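Local coordinates for protein short chain dehydrogenase (PDB 3H7A) that probably acts as an NAD(P)-dependent oxidoreductase of the short-chain dehydrogenase family, with a substrate that is not established, at residues E22-F27 with A45-E50; V59-D64 with V71-N76; G141-L146 with E237-P242. All blocks are in the same frame, centred on the assembly; numbering follows the deposited sequence.

Contact 1. Residues E22-F27 with A45-E50; sequences EIAKKF and APLVAE
L47 reaches across from helix 45-53 and sets its two methyl groups against A24 and K25 of helix 18-29. The helices run in nearly the same direction, with a crossing angle of -21° between the two short segments. Their axes stay 10.7 Å apart at closest approach, so side chains have to bridge the gap. The tight part lies on the sheet side. L47 CG is anti to the backbone N (chi1 179°), and this turn carries the forked end of the side chain over to the other helix. One branch, CD2, meets the small A24 CB at 4.0 Å. The other branch, CD1, lies against the aliphatic stem of K25, 3.9 Å from CG. Both A24 and L47 are buried, and A24 also packs on V34 of strand 33-38 beneath.

The outer side is looser and polar. K25 runs on beyond CG as an extended chain and brings its ammonium between two carboxylates. K25 NZ makes a salt bridge to E50 OE2 at 2.9 Å, entering from above the carboxylate plane, 37° out of it. Its bond to E50 OE1 is weak. On its own helix, K25 NZ also bridges to E22 OE2 at 3.1 Å, on the syn side but tilted out of plane. The lysine probably offsets the like charges of E22 and E50, whose OE2 atoms are 5.8 Å apart. E50 is exposed, and the network lies on the solvent side of the helix pair.

An apolar inner seam beneath a salt-bridge network thus joins the helices of two successive beta-alpha-beta crossovers. They pack side by side on one face of the parallel sheet, as in the Rossmann fold of short-chain dehydrogenases.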
loop_
_atom_site.group_PDB
_atom_site.type_symbol
_atom_site.label_atom_id
_atom_site.label_comp_id
_atom_site.label_asym_id
_atom_site.label_seq_id
_atom_site.Cartn_x
_atom_site.Cartn_y
_atom_site.Cartn_z
ATOM N N GLU B 22 -26.243 -3.627 15.629
ATOM C CA GLU B 22 -26.305 -2.177 15.447
ATOM C C GLU B 22 -26.502 -1.780 13.995
ATOM O O GLU B 22 -27.194 -0.807 13.708
ATOM C CB GLU B 22 -25.063 -1.485 16.003
ATOM C CG GLU B 22 -25.003 -1.436 17.519
ATOM C CD GLU B 22 -26.192 -0.737 18.149
ATOM O OE1 GLU B 22 -26.653 0.307 17.622
ATOM O OE2 GLU B 22 -26.656 -1.239 19.188
ATOM N N ILE B 23 -25.896 -2.533 13.081
ATOM C CA ILE B 23 -26.105 -2.293 11.655
ATOM C C ILE B 23 -27.584 -2.502 11.315
ATOM O O ILE B 23 -28.189 -1.673 10.635
ATOM C CB ILE B 23 -25.210 -3.202 10.772
ATOM C CG1 ILE B 23 -23.731 -2.834 10.933
ATOM C CG2 ILE B 23 -25.609 -3.075 9.332
ATOM C CD1 ILE B 23 -22.774 -3.881 10.359
ATOM N N ALA B 24 -28.157 -3.594 11.824
ATOM C CA ALA B 24 -29.563 -3.926 11.601
ATOM C C ALA B 24 -30.460 -2.831 12.179
ATOM O O ALA B 24 -31.340 -2.337 11.477
ATOM C CB ALA B 24 -29.892 -5.291 12.203
ATOM N N LYS B 25 -30.193 -2.424 13.426
ATOM C CA LYS B 25 -30.905 -1.310 14.081
ATOM C C LYS B 25 -30.882 -0.037 13.241
ATOM O O LYS B 25 -31.908 0.612 13.090
ATOM C CB LYS B 25 -30.333 -0.999 15.482
ATOM C CG LYS B 25 -30.635 -2.022 16.588
ATOM C CD LYS B 25 -30.137 -1.510 17.964
ATOM C CE LYS B 25 -29.748 -2.664 18.884
ATOM N NZ LYS B 25 -29.392 -2.254 20.286
ATOM N N LYS B 26 -29.719 0.305 12.685
ATOM C CA LYS B 26 -29.555 1.535 11.890
ATOM C C LYS B 26 -30.340 1.522 10.584
ATOM O O LYS B 26 -31.057 2.476 10.283
ATOM C CB LYS B 26 -28.062 1.833 11.619
ATOM C CG LYS B 26 -27.770 3.100 10.788
ATOM C CD LYS B 26 -28.434 4.364 11.360
ATOM C CE LYS B 26 -27.617 5.603 11.055
ATOM N NZ LYS B 26 -28.459 6.818 10.914
ATOM N N PHE B 27 -30.207 0.451 9.810
ATOM C CA PHE B 27 -30.906 0.383 8.540
ATOM C C PHE B 27 -32.413 0.224 8.701
ATOM O O PHE B 27 -33.170 0.734 7.873
ATOM C CB PHE B 27 -30.282 -0.663 7.621
ATOM C CG PHE B 27 -29.002 -0.190 6.993
ATOM C CD1 PHE B 27 -29.011 0.420 5.736
ATOM C CD2 PHE B 27 -27.794 -0.296 7.682
ATOM C CE1 PHE B 27 -27.832 0.888 5.159
ATOM C CE2 PHE B 27 -26.612 0.168 7.121
ATOM C CZ PHE B 27 -26.624 0.758 5.854
ATOM N N ALA B 45 -34.060 -12.974 18.576
ATOM C CA ALA B 45 -35.331 -12.546 19.188
ATOM C C ALA B 45 -35.277 -11.239 20.000
ATOM O O ALA B 45 -36.174 -10.413 19.847
ATOM C CB ALA B 45 -35.976 -13.684 20.000
ATOM N N PRO B 46 -34.245 -11.039 20.856
ATOM C CA PRO B 46 -34.132 -9.698 21.449
ATOM C C PRO B 46 -34.006 -8.552 20.428
ATOM O O PRO B 46 -34.664 -7.520 20.600
ATOM C CB PRO B 46 -32.868 -9.805 22.312
ATOM C CG PRO B 46 -32.785 -11.249 22.653
ATOM C CD PRO B 46 -33.200 -11.936 21.391
ATOM N N LEU B 47 -33.197 -8.746 19.380
ATOM C CA LEU B 47 -32.998 -7.734 18.333
ATOM C C LEU B 47 -34.298 -7.402 17.603
ATOM O O LEU B 47 -34.607 -6.226 17.379
ATOM C CB LEU B 47 -31.911 -8.169 17.334
ATOM C CG LEU B 47 -31.580 -7.230 16.159
ATOM C CD1 LEU B 47 -31.121 -5.855 16.636
ATOM C CD2 LEU B 47 -30.559 -7.857 15.206
ATOM N N VAL B 48 -35.052 -8.437 17.243
ATOM C CA VAL B 48 -36.335 -8.262 16.566
ATOM C C VAL B 48 -37.306 -7.481 17.449
ATOM O O VAL B 48 -37.917 -6.524 16.987
ATOM C CB VAL B 48 -36.937 -9.613 16.130
ATOM C CG1 VAL B 48 -38.310 -9.430 15.521
ATOM C CG2 VAL B 48 -36.024 -10.287 15.128
ATOM N N ALA B 49 -37.398 -7.870 18.722
ATOM C CA ALA B 49 -38.254 -7.191 19.701
ATOM C C ALA B 49 -37.919 -5.708 19.825
ATOM O O ALA B 49 -38.812 -4.875 19.783
ATOM C CB ALA B 49 -38.156 -7.873 21.057
ATOM N N GLU B 50 -36.629 -5.401 19.949
ATOM C CA GLU B 50 -36.135 -4.033 20.059
ATOM C C GLU B 50 -36.386 -3.198 18.804
ATOM O O GLU B 50 -36.771 -2.037 18.900
ATOM C CB GLU B 50 -34.638 -4.053 20.370
ATOM C CG GLU B 50 -34.054 -2.708 20.772
ATOM C CD GLU B 50 -32.585 -2.786 21.166
ATOM O OE1 GLU B 50 -32.005 -3.901 21.156
ATOM O OE2 GLU B 50 -32.011 -1.719 21.485
#

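Contact 2. Residues V59-D64 with V71-N76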
loop_
_atom_site.group_PDB
_atom_site.type_symbol
_atom_site.label_atom_id
_atom_site.label_comp_id
_atom_site.label_asym_id
_atom_site.label_seq_id
_atom_site.Cartn_x
_atom_site.Cartn_y
_atom_site.Cartn_z
ATOM N N VAL B 59 -36.920 -9.267 9.455
ATOM C CA VAL B 59 -37.112 -10.706 9.335
ATOM C C VAL B 59 -35.842 -11.388 9.812
ATOM O O VAL B 59 -34.768 -11.147 9.269
ATOM C CB VAL B 59 -37.405 -11.118 7.881
ATOM C CG1 VAL B 59 -37.583 -12.617 7.757
ATOM C CG2 VAL B 59 -38.640 -10.393 7.365
ATOM N N ALA B 60 -35.968 -12.219 10.844
ATOM C CA ALA B 60 -34.842 -12.973 11.405
ATOM C C ALA B 60 -34.789 -14.391 10.843
ATOM O O ALA B 60 -35.806 -15.082 10.802
ATOM C CB ALA B 60 -34.957 -13.021 12.911
ATOM N N ARG B 61 -33.611 -14.817 10.387
ATOM C CA ARG B 61 -33.412 -16.187 9.921
ATOM C C ARG B 61 -32.167 -16.811 10.539
ATOM O O ARG B 61 -31.240 -16.100 10.929
ATOM C CB ARG B 61 -33.320 -16.249 8.392
ATOM C CG ARG B 61 -34.626 -15.935 7.664
ATOM C CD ARG B 61 -34.397 -15.749 6.162
ATOM N NE ARG B 61 -33.891 -16.954 5.491
ATOM C CZ ARG B 61 -34.591 -17.717 4.648
ATOM N NH1 ARG B 61 -35.855 -17.423 4.348
ATOM N NH2 ARG B 61 -34.024 -18.784 4.094
ATOM N N SER B 62 -32.169 -18.142 10.639
ATOM C CA SER B 62 -30.973 -18.908 10.957
ATOM C C SER B 62 -30.230 -19.058 9.657
ATOM O O SER B 62 -30.836 -19.381 8.635
ATOM C CB SER B 62 -31.333 -20.295 11.480
ATOM O OG SER B 62 -31.696 -20.250 12.843
ATOM N N LEU B 63 -28.926 -18.806 9.680
ATOM C CA LEU B 63 -28.132 -18.829 8.456
ATOM C C LEU B 63 -26.705 -19.213 8.767
ATOM O O LEU B 63 -26.033 -18.565 9.571
ATOM C CB LEU B 63 -28.168 -17.462 7.746
ATOM C CG LEU B 63 -27.160 -17.213 6.614
ATOM C CD1 LEU B 63 -27.520 -18.019 5.378
ATOM C CD2 LEU B 63 -27.001 -15.708 6.280
ATOM N N ASP B 64 -26.256 -20.279 8.123
ATOM C CA ASP B 64 -24.857 -20.643 8.150
ATOM C C ASP B 64 -24.230 -20.200 6.830
ATOM O O ASP B 64 -24.396 -20.846 5.792
ATOM C CB ASP B 64 -24.694 -22.145 8.374
ATOM C CG ASP B 64 -23.241 -22.570 8.450
ATOM O OD1 ASP B 64 -22.369 -21.740 8.790
ATOM O OD2 ASP B 64 -22.976 -23.751 8.172
ATOM N N VAL B 71 -27.050 -19.202 1.797
ATOM C CA VAL B 71 -26.784 -17.791 1.451
ATOM C C VAL B 71 -27.675 -17.364 0.295
ATOM O O VAL B 71 -28.319 -16.323 0.358
ATOM C CB VAL B 71 -25.280 -17.532 1.080
ATOM C CG1 VAL B 71 -25.087 -16.167 0.426
ATOM C CG2 VAL B 71 -24.416 -17.621 2.306
ATOM N N THR B 72 -27.715 -18.191 -0.745
ATOM C CA THR B 72 -28.530 -17.929 -1.922
ATOM C C THR B 72 -30.021 -17.844 -1.552
ATOM O O THR B 72 -30.735 -16.959 -2.031
ATOM C CB THR B 72 -28.242 -18.994 -2.992
ATOM O OG1 THR B 72 -26.822 -19.097 -3.155
ATOM C CG2 THR B 72 -28.865 -18.644 -4.343
ATOM N N ALA B 73 -30.479 -18.735 -0.677
ATOM C CA ALA B 73 -31.884 -18.768 -0.285
ATOM C C ALA B 73 -32.235 -17.584 0.589
ATOM O O ALA B 73 -33.321 -17.036 0.462
ATOM C CB ALA B 73 -32.236 -20.085 0.422
ATOM N N PHE B 74 -31.310 -17.196 1.465
ATOM C CA PHE B 74 -31.456 -15.990 2.298
ATOM C C PHE B 74 -31.612 -14.695 1.460
ATOM O O PHE B 74 -32.478 -13.853 1.739
ATOM C CB PHE B 74 -30.252 -15.913 3.256
ATOM C CG PHE B 74 -30.254 -14.727 4.193
ATOM C CD1 PHE B 74 -30.915 -14.791 5.424
ATOM C CD2 PHE B 74 -29.537 -13.567 3.880
ATOM C CE1 PHE B 74 -30.886 -13.713 6.298
ATOM C CE2 PHE B 74 -29.513 -12.482 4.748
ATOM C CZ PHE B 74 -30.183 -12.556 5.961
ATOM N N LEU B 75 -30.782 -14.557 0.426
ATOM C CA LEU B 75 -30.789 -13.370 -0.421
ATOM C C LEU B 75 -31.968 -13.337 -1.374
ATOM O O LEU B 75 -32.582 -12.283 -1.558
ATOM C CB LEU B 75 -29.464 -13.245 -1.183
ATOM C CG LEU B 75 -28.240 -12.972 -0.298
ATOM C CD1 LEU B 75 -26.948 -13.069 -1.076
ATOM C CD2 LEU B 75 -28.362 -11.626 0.373
ATOM N N ASN B 76 -32.277 -14.486 -1.979
ATOM C CA ASN B 76 -33.478 -14.639 -2.794
ATOM C C ASN B 76 -34.747 -14.313 -1.999
ATOM O O ASN B 76 -35.633 -13.624 -2.507
ATOM C CB ASN B 76 -33.579 -16.058 -3.346
ATOM C CG ASN B 76 -32.678 -16.294 -4.535
ATOM O OD1 ASN B 76 -32.166 -15.355 -5.146
ATOM N ND2 ASN B 76 -32.479 -17.566 -4.878
#
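L63 and V71 bring the two backbones closest, with their CA atoms 7.2 Å apart. Residues 59-62 form the end of edge strand 57-62, L63 and D64 lead out of it, and 71-76 lies within helix 68-81. R61 and L63, two positions apart, both point their CB atoms at the helix.

F74 is the main partner of both. Its CG is anti to the backbone N (chi1 180°), which carries the ring in under the strand. L63 lays CD2 over one face of that ring, almost above its centre. This CH-pi contact is 4.0 Å from CD2 to the ring centroid and only 11° off the normal. The other branch, L63 CD1, comes within 3.8 Å of V71 N.

R61 bends at chi3 and runs antiparallel alongside F74. Its CD and NE each lie 3.7 Å from F74 CD1. The guanidinium and ring planes are 73° apart, so the two do not stack. F74 CA and A73 O lie over one face of the guanidinium.

No hydrogen bond links the segments. The helix is held here by apolar packing, and R61 adds its CB and CD and the NE side of its guanidinium at the partly exposed border.

Contact 3. Residues G141-L146 with E237-P242; sequences GATASL and EMEIRP
L146 has CG anti to its carbonyl carbon (chi1 -57°), and E239 has CG anti to its backbone N (chi1 -173°); these turns point the two side chains at each other. The contact lies at the far edge of the Rossmann-fold sheet. It joins the turn after strand 135-142 to the last strand, 237-240, across the intervening strand 178-185.

L146 CD1 approaches E239 OE1 to 3.9 Å, with the side chains crossing at a slant. T143 CG2 stands 4.2 Å from E239 OE2, which also lies near the like-charged D186. L146 CD2 lies 4.3 Å from E237 OE2, but that carboxylate oxygen has stronger partners in R163 and H182. The contact is therefore sparse, methyl groups against carboxylates, with no hydrogen bond between the segments. Strand 237-240 also meets a second subunit, where E239 O accepts a weak hydrogen bond from T235 OG1 of that chain.

In classical family members the end of the equivalent strand lies at the active site; no catalytic role is established here. The turn is pinned from within. S145 N bonds to A142 O, and A142 N returns a nearly straight bond to S145 OG, 2.9 Å long at 172°.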
loop_
_atom_site.group_PDB
_atom_site.type_symbol
_atom_site.label_atom_id
_atom_site.label_comp_id
_atom_site.label_asym_id
_atom_site.label_seq_id
_atom_site.Cartn_x
_atom_site.Cartn_y
_atom_site.Cartn_z
ATOM N N GLY B 141 -14.117 -5.524 6.806
ATOM C CA GLY B 141 -12.718 -5.959 6.850
ATOM C C GLY B 141 -12.088 -5.721 8.205
ATOM O O GLY B 141 -12.744 -5.237 9.119
ATOM N N ALA B 142 -10.808 -6.061 8.334
ATOM C CA ALA B 142 -10.088 -5.926 9.604
ATOM C C ALA B 142 -8.691 -5.482 9.238
ATOM O O ALA B 142 -8.372 -5.423 8.050
ATOM C CB ALA B 142 -10.029 -7.286 10.311
ATOM N N THR B 143 -7.830 -5.217 10.222
ATOM C CA THR B 143 -6.427 -4.937 9.903
ATOM C C THR B 143 -5.774 -6.156 9.254
ATOM O O THR B 143 -4.860 -6.008 8.427
ATOM C CB THR B 143 -5.597 -4.532 11.122
ATOM O OG1 THR B 143 -5.684 -5.553 12.110
ATOM C CG2 THR B 143 -6.092 -3.235 11.699
ATOM N N ALA B 144 -6.259 -7.352 9.612
ATOM C CA ALA B 144 -5.781 -8.587 8.998
ATOM C C ALA B 144 -6.177 -8.655 7.514
ATOM O O ALA B 144 -5.660 -9.494 6.800
ATOM C CB ALA B 144 -6.273 -9.811 9.754
ATOM N N SER B 145 -7.046 -7.742 7.050
ATOM C CA SER B 145 -7.277 -7.566 5.601
ATOM C C SER B 145 -6.111 -6.940 4.858
ATOM O O SER B 145 -6.009 -7.077 3.629
ATOM C CB SER B 145 -8.521 -6.719 5.326
ATOM O OG SER B 145 -9.617 -7.253 6.022
ATOM N N LEU B 146 -5.238 -6.259 5.602
ATOM C CA LEU B 146 -4.189 -5.423 5.023
ATOM C C LEU B 146 -2.771 -5.945 5.254
ATOM O O LEU B 146 -1.920 -5.814 4.376
ATOM C CB LEU B 146 -4.301 -3.986 5.533
ATOM C CG LEU B 146 -5.626 -3.253 5.313
ATOM C CD1 LEU B 146 -5.595 -1.924 6.031
ATOM C CD2 LEU B 146 -5.873 -3.062 3.835
ATOM N N GLU B 237 -12.832 1.851 -0.218
ATOM C CA GLU B 237 -12.318 1.343 1.047
ATOM C C GLU B 237 -12.145 2.461 2.047
ATOM O O GLU B 237 -11.678 3.538 1.703
ATOM C CB GLU B 237 -10.967 0.677 0.824
ATOM C CG GLU B 237 -10.538 -0.281 1.903
ATOM C CD GLU B 237 -9.397 -1.156 1.432
ATOM O OE1 GLU B 237 -8.403 -0.613 0.911
ATOM O OE2 GLU B 237 -9.496 -2.390 1.565
ATOM N N MET B 238 -12.499 2.185 3.294
ATOM C CA MET B 238 -12.453 3.184 4.349
ATOM C C MET B 238 -12.043 2.463 5.623
ATOM O O MET B 238 -12.505 1.350 5.875
ATOM C CB MET B 238 -13.843 3.803 4.511
ATOM C CG MET B 238 -13.824 5.193 5.062
ATOM S SD MET B 238 -15.406 6.032 5.048
ATOM C CE MET B 238 -16.305 5.180 6.333
ATOM N N GLU B 239 -11.170 3.075 6.420
ATOM C CA GLU B 239 -10.763 2.482 7.695
ATOM C C GLU B 239 -11.162 3.366 8.867
ATOM O O GLU B 239 -10.941 4.573 8.829
ATOM C CB GLU B 239 -9.252 2.196 7.736
ATOM C CG GLU B 239 -8.838 1.424 8.988
ATOM C CD GLU B 239 -7.358 1.052 9.055
ATOM O OE1 GLU B 239 -6.611 1.262 8.072
ATOM O OE2 GLU B 239 -6.953 0.529 10.122
ATOM N N ILE B 240 -11.751 2.764 9.900
ATOM C CA ILE B 240 -12.149 3.487 11.104
ATOM C C ILE B 240 -11.507 2.871 12.336
ATOM O O ILE B 240 -11.208 1.681 12.344
ATOM C CB ILE B 240 -13.698 3.520 11.273
ATOM C CG1 ILE B 240 -14.300 2.107 11.183
ATOM C CG2 ILE B 240 -14.300 4.397 10.221
ATOM C CD1 ILE B 240 -15.813 2.037 11.402
ATOM N N ARG B 241 -11.266 3.691 13.356
ATOM C CA ARG B 241 -10.870 3.222 14.695
ATOM C C ARG B 241 -11.195 4.287 15.763
ATOM O O ARG B 241 -11.290 5.480 15.429
ATOM C CB ARG B 241 -9.401 2.766 14.750
ATOM C CG ARG B 241 -8.391 3.725 14.203
ATOM C CD ARG B 241 -7.013 3.414 14.753
ATOM N NE ARG B 241 -6.978 3.578 16.209
ATOM C CZ ARG B 241 -5.869 3.603 16.947
ATOM N NH1 ARG B 241 -4.673 3.476 16.381
ATOM N NH2 ARG B 241 -5.959 3.761 18.263
ATOM N N PRO B 242 -11.420 3.863 17.033
ATOM C CA PRO B 242 -11.732 4.836 18.103
ATOM C C PRO B 242 -10.511 5.500 18.749
ATOM O O PRO B 242 -9.407 4.937 18.707
ATOM C CB PRO B 242 -12.477 3.987 19.138
ATOM C CG PRO B 242 -11.917 2.599 18.964
ATOM C CD PRO B 242 -11.442 2.472 17.533
#

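How the contacts relate
Contacts 1 and 2 belong to the first half of the fold and lie on opposite faces of the same sheet. They meet at edge strand 57-62, where V48 CG2 of contact 1 packs 3.7 Å from A60 CB of contact 2. Contact 3 sits at the other end of the sheet, on the far side of the chain's centre from contact 2, with centres 26 Å apart. Contact 2 is the buried one, with helix-on-strand packing. Contact 1 is partly buried and joins helix to helix, adding a salt-bridge network. Contact 3 is a thin surface contact, and of the three it alone borders another subunit.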